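Local coordinates for protein C alpha-dehydrogenase (Sphingobium sp. SYK-6, PDB 4YAG) that binds NADH and, as a short-chain dehydrogenase of the lignin beta-aryl ether cleavage pathway, probably oxidises the alpha-carbon alcohol of its substrates, at residues 146-151 against 164-169; 5-10 against 76-81. All coordinates share one frame; numbering follows the deposited sequence.

Contact 1. Residues 146-151 against 164-169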
loop_
_atom_site.group_PDB
_atom_site.type_symbol
_atom_site.label_atom_id
_atom_site.label_comp_id
_atom_site.label_asym_id
_atom_site.label_seq_id
_atom_site.Cartn_x
_atom_site.Cartn_y
_atom_site.Cartn_z
ATOM N N ALA A 146 -7.441 1.581 10.964
ATOM C CA ALA A 146 -8.151 1.419 9.688
ATOM C C ALA A 146 -7.330 0.648 8.648
ATOM O O ALA A 146 -7.840 0.250 7.601
ATOM C CB ALA A 146 -8.560 2.758 9.131
ATOM N N GLY A 147 -6.051 0.445 8.929
ATOM C CA GLY A 147 -5.207 -0.347 8.067
ATOM C C GLY A 147 -5.259 -1.812 8.423
ATOM O O GLY A 147 -4.652 -2.625 7.726
ATOM N N LEU A 148 -6.004 -2.146 9.471
ATOM C CA LEU A 148 -6.038 -3.509 9.999
ATOM C C LEU A 148 -7.451 -4.091 10.065
ATOM O O LEU A 148 -7.685 -5.216 9.625
ATOM C CB LEU A 148 -5.432 -3.506 11.401
ATOM C CG LEU A 148 -4.724 -4.742 11.890
ATOM C CD1 LEU A 148 -3.543 -5.053 10.957
ATOM C CD2 LEU A 148 -4.258 -4.491 13.328
ATOM N N THR A 149 -8.395 -3.350 10.633
ATOM C CA THR A 149 -9.771 -3.797 10.739
ATOM C C THR A 149 -10.502 -3.552 9.423
ATOM O O THR A 149 -10.185 -2.611 8.705
ATOM C CB THR A 149 -10.485 -3.092 11.908
ATOM O OG1 THR A 149 -11.634 -3.845 12.320
ATOM C CG2 THR A 149 -10.881 -1.679 11.551
ATOM N N PRO A 150 -11.485 -4.400 9.085
ATOM C CA PRO A 150 -12.116 -4.186 7.777
ATOM C C PRO A 150 -12.817 -2.838 7.668
ATOM O O PRO A 150 -13.506 -2.436 8.591
ATOM C CB PRO A 150 -13.144 -5.311 7.707
ATOM C CG PRO A 150 -12.507 -6.410 8.522
ATOM C CD PRO A 150 -11.876 -5.692 9.684
ATOM N N MET A 151 -12.644 -2.183 6.520
ATOM C CA MET A 151 -13.200 -0.860 6.293
ATOM C C MET A 151 -14.107 -0.874 5.073
ATOM O O MET A 151 -13.929 -1.698 4.171
ATOM C CB MET A 151 -12.072 0.142 6.070
ATOM C CG MET A 151 -11.154 0.290 7.286
ATOM S SD MET A 151 -11.955 1.025 8.740
ATOM C CE MET A 151 -12.196 2.701 8.186
ATOM N N ALA A 164 -0.560 -0.569 4.013
ATOM C CA ALA A 164 0.778 -0.594 3.451
ATOM C C ALA A 164 1.818 -0.066 4.444
ATOM O O ALA A 164 2.921 -0.580 4.506
ATOM C CB ALA A 164 0.843 0.194 2.162
ATOM N N VAL A 165 1.473 0.975 5.192
ATOM C CA VAL A 165 2.411 1.514 6.167
ATOM C C VAL A 165 2.732 0.511 7.271
ATOM O O VAL A 165 3.865 0.432 7.761
ATOM C CB VAL A 165 1.856 2.831 6.768
ATOM C CG1 VAL A 165 2.740 3.320 7.931
ATOM C CG2 VAL A 165 1.785 3.884 5.692
ATOM N N ILE A 166 1.737 -0.260 7.686
ATOM C CA ILE A 166 1.980 -1.272 8.688
ATOM C C ILE A 166 3.013 -2.288 8.156
ATOM O O ILE A 166 4.000 -2.598 8.810
ATOM C CB ILE A 166 0.669 -1.977 9.092
ATOM C CG1 ILE A 166 -0.287 -0.981 9.771
ATOM C CG2 ILE A 166 0.980 -3.163 9.982
ATOM C CD1 ILE A 166 -1.704 -1.523 9.960
ATOM N N THR A 167 2.772 -2.805 6.950
ATOM C CA THR A 167 3.667 -3.801 6.356
ATOM C C THR A 167 5.052 -3.206 6.093
ATOM O O THR A 167 6.063 -3.851 6.328
ATOM C CB THR A 167 3.046 -4.350 5.079
ATOM O OG1 THR A 167 1.804 -4.978 5.426
ATOM C CG2 THR A 167 3.960 -5.367 4.389
ATOM N N LEU A 168 5.086 -1.979 5.582
ATOM C CA LEU A 168 6.352 -1.275 5.369
ATOM C C LEU A 168 7.187 -1.310 6.638
ATOM O O LEU A 168 8.384 -1.618 6.620
ATOM C CB LEU A 168 6.050 0.164 4.949
ATOM C CG LEU A 168 7.229 1.145 4.927
ATOM C CD1 LEU A 168 8.207 0.738 3.824
ATOM C CD2 LEU A 168 6.758 2.564 4.752
ATOM N N THR A 169 6.555 -0.974 7.751
ATOM C CA THR A 169 7.274 -0.853 9.011
ATOM C C THR A 169 7.801 -2.214 9.449
ATOM O O THR A 169 8.945 -2.357 9.885
ATOM C CB THR A 169 6.395 -0.246 10.105
ATOM O OG1 THR A 169 5.821 0.979 9.644
ATOM C CG2 THR A 169 7.220 0.020 11.347
#
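I166 reaches from helix 156-177 toward the turn at G147 and L148, and its terminal methyl CD1 makes every contact between 146-151 and 164-169. That methyl lies over the flat face of the peptide leaving G147, with I166 CD1 3.9 Å from G147 O and equally far from G147 C. No side chain stands in between at G147, so the methyl can settle against the bare backbone. The L148 side chain meets I166 from another direction: the two cross at about a right angle, and L148 CD1 touches I166 CD1 at 4.1 Å. The isoleucine is extended, CG1 lying anti to its own carbonyl carbon (chi1 -64°) and CD1 anti to CA, which carries the methyl well clear of the helix; CG2, anti to the backbone N, makes no contact with the other segment. No hydrogen bond links the segments, and the contact is buried and made by van der Waals packing alone. Beside I166 in the helix, V165 O is gripped twice, by T169 N and by T169 OG1 from the following turn, which approach from opposite faces of the carbonyl plane. The hydroxyl bond, T169 OG1 to V165 O, measures 2.8 Å and makes a 155° angle at the carbonyl oxygen; T169 OG1 also pairs with N141 ND2 on strand 137-142. Y158 and K162, NADH-binding residues forming the YxxxK motif of short-chain dehydrogenases, precede I166 on the same helix, K162 by one turn. Around the contact, I166 also packs on V185 and M187 of strand 181-187, L148 rests on F263 of helix 256-268 and on L266 of the second subunit, and A164 and L168 face helix 105-133.

Contact 2. Residues 5-10 against 76-81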
loop_
_atom_site.group_PDB
_atom_site.type_symbol
_atom_site.label_atom_id
_atom_site.label_comp_id
_atom_site.label_asym_id
_atom_site.label_seq_id
_atom_site.Cartn_x
_atom_site.Cartn_y
_atom_site.Cartn_z
ATOM N N GLY A 5 18.677 14.460 24.945
ATOM C CA GLY A 5 19.702 15.056 24.101
ATOM C C GLY A 5 19.559 14.747 22.611
ATOM O O GLY A 5 20.293 15.329 21.817
ATOM N N THR A 6 18.631 13.860 22.228
ATOM C CA THR A 6 18.454 13.516 20.816
ATOM C C THR A 6 17.733 14.630 20.106
ATOM O O THR A 6 17.219 15.560 20.742
ATOM C CB THR A 6 17.585 12.258 20.574
ATOM O OG1 THR A 6 16.268 12.469 21.101
ATOM C CG2 THR A 6 18.216 11.013 21.183
ATOM N N THR A 7 17.697 14.538 18.777
ATOM C CA THR A 7 16.814 15.385 17.984
ATOM C C THR A 7 15.785 14.512 17.264
ATOM O O THR A 7 16.132 13.473 16.674
ATOM C CB THR A 7 17.595 16.184 16.949
ATOM O OG1 THR A 7 18.462 17.111 17.620
ATOM C CG2 THR A 7 16.642 16.939 16.008
ATOM N N ALA A 8 14.533 14.942 17.336
ATOM C CA ALA A 8 13.417 14.246 16.699
ATOM C C ALA A 8 12.866 15.108 15.573
ATOM O O ALA A 8 12.556 16.286 15.783
ATOM C CB ALA A 8 12.323 13.940 17.718
ATOM N N PHE A 9 12.757 14.526 14.381
ATOM C CA PHE A 9 12.151 15.166 13.232
ATOM C C PHE A 9 10.755 14.584 13.087
ATOM O O PHE A 9 10.604 13.358 12.892
ATOM C CB PHE A 9 12.991 14.867 11.996
ATOM C CG PHE A 9 12.472 15.505 10.724
ATOM C CD1 PHE A 9 11.610 14.834 9.896
ATOM C CD2 PHE A 9 12.858 16.770 10.371
ATOM C CE1 PHE A 9 11.146 15.418 8.732
ATOM C CE2 PHE A 9 12.390 17.374 9.212
ATOM C CZ PHE A 9 11.545 16.701 8.389
ATOM N N ILE A 10 9.741 15.438 13.196
ATOM C CA ILE A 10 8.354 14.995 13.259
ATOM C C ILE A 10 7.531 15.618 12.149
ATOM O O ILE A 10 7.265 16.822 12.142
ATOM C CB ILE A 10 7.706 15.358 14.614
ATOM C CG1 ILE A 10 8.627 14.945 15.771
ATOM C CG2 ILE A 10 6.319 14.744 14.751
ATOM C CD1 ILE A 10 8.102 15.349 17.117
ATOM N N ARG A 76 19.012 17.849 5.186
ATOM C CA ARG A 76 20.153 18.754 5.343
ATOM C C ARG A 76 19.902 19.826 6.402
ATOM O O ARG A 76 20.776 20.098 7.221
ATOM C CB ARG A 76 20.536 19.431 4.030
ATOM C CG ARG A 76 21.171 18.487 3.011
ATOM C CD ARG A 76 21.709 19.243 1.827
ATOM N NE ARG A 76 20.681 19.897 1.018
ATOM C CZ ARG A 76 20.026 19.326 0.009
ATOM N NH1 ARG A 76 20.230 18.040 -0.302
ATOM N NH2 ARG A 76 19.120 20.018 -0.667
ATOM N N GLU A 77 18.715 20.429 6.373
ATOM C CA GLU A 77 18.410 21.539 7.293
ATOM C C GLU A 77 18.315 21.020 8.731
ATOM O O GLU A 77 18.841 21.633 9.649
ATOM C CB GLU A 77 17.107 22.234 6.866
ATOM C CG GLU A 77 16.718 23.424 7.757
ATOM C CD GLU A 77 15.545 24.260 7.222
ATOM O OE1 GLU A 77 15.036 23.985 6.073
ATOM O OE2 GLU A 77 15.159 25.203 7.976
ATOM N N CYS A 78 17.677 19.874 8.929
ATOM C CA CYS A 78 17.583 19.294 10.261
ATOM C C CYS A 78 18.966 19.062 10.847
ATOM O O CYS A 78 19.274 19.485 11.973
ATOM C CB CYS A 78 16.817 17.977 10.211
ATOM S SG CYS A 78 16.582 17.222 11.827
ATOM N N GLU A 79 19.835 18.406 10.080
ATOM C CA GLU A 79 21.156 18.086 10.581
ATOM C C GLU A 79 21.926 19.366 10.907
ATOM O O GLU A 79 22.534 19.470 11.964
ATOM C CB GLU A 79 21.926 17.244 9.558
ATOM C CG GLU A 79 23.250 16.700 10.070
ATOM C CD GLU A 79 24.347 17.746 10.163
ATOM O OE1 GLU A 79 24.431 18.626 9.277
ATOM O OE2 GLU A 79 25.130 17.682 11.134
ATOM N N ALA A 80 21.876 20.338 9.995
ATOM C CA ALA A 80 22.655 21.574 10.144
ATOM C C ALA A 80 22.167 22.430 11.301
ATOM O O ALA A 80 22.967 22.991 12.044
ATOM C CB ALA A 80 22.611 22.387 8.854
ATOM N N VAL A 81 20.851 22.540 11.441
ATOM C CA VAL A 81 20.284 23.485 12.416
ATOM C C VAL A 81 20.124 22.862 13.808
ATOM O O VAL A 81 20.415 23.513 14.815
ATOM C CB VAL A 81 18.948 24.073 11.924
ATOM C CG1 VAL A 81 18.318 25.010 12.982
ATOM C CG2 VAL A 81 19.161 24.824 10.619
#
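C78 is the centre of this contact between the first strand of a Rossmann fold and a helix covering one face of its parallel sheet: the cysteine packs on both F9 and T7 of strand 7-11. These two strand residues turn their side chains toward helix 68-82, whereas A8 between them turns its methyl the other way. The C78 side chain points at the strand, its SG anti to the backbone N (chi1 -177°), and has more surface buried than either partner. Against the phenyl ring, C78 SG comes within 4.0 Å of F9 CD2, and C78 CB follows at 4.1 Å from the same ring carbon. This is a sulfur-aromatic contact of oblique geometry: the sulfur is 5.2 Å from the ring centroid and 68° off the ring normal, displaced toward one ortho carbon. Because F9 CG is likewise anti to its backbone N, the ring projects from the sheet into the layer beneath the helix. There it is wedged among V33 and A35 of strand 31-36, L88 of strand 87-90, P85, and the ring of F126, whose plane is inclined by about 35°. V33 also touches C78, so the helix rests on the neighbouring strand as well. The F9 side chain comes within about 6 Å of that of V65, an NADH-binding residue, but is about 9 Å from the bound NADH itself, so the contact lies near the cofactor site without lining it. T7 meets the same sulfur through its methyl, CG2, at 4.2 Å from C78 SG. Its hydroxyl has a separate role, T7 OG1 being hydrogen-bonded to M82 O at the end of the same helix.

In the fold
From the N terminus, contact 2 is the first to close: residues 5-10 meet 76-81 after 65 intervening residues, which hold helices 16-27 and 39-51, strands 31-36 and 58-62 and the start of helix 68-82. It thus ties the first strand to the helix that carries the chain back from the outermost strand 58-62 toward strand 87-90. Contact 1 follows in series, without nesting or crossing, and closes a far shorter loop, joining the turn after strand 137-142 to the helix the chain enters next. The centres of contacts 1 and 2 are about 28 Å apart, on opposite sides of the chain's centre. Contact 2 involves no other chain, while contact 1 borders the second subunit.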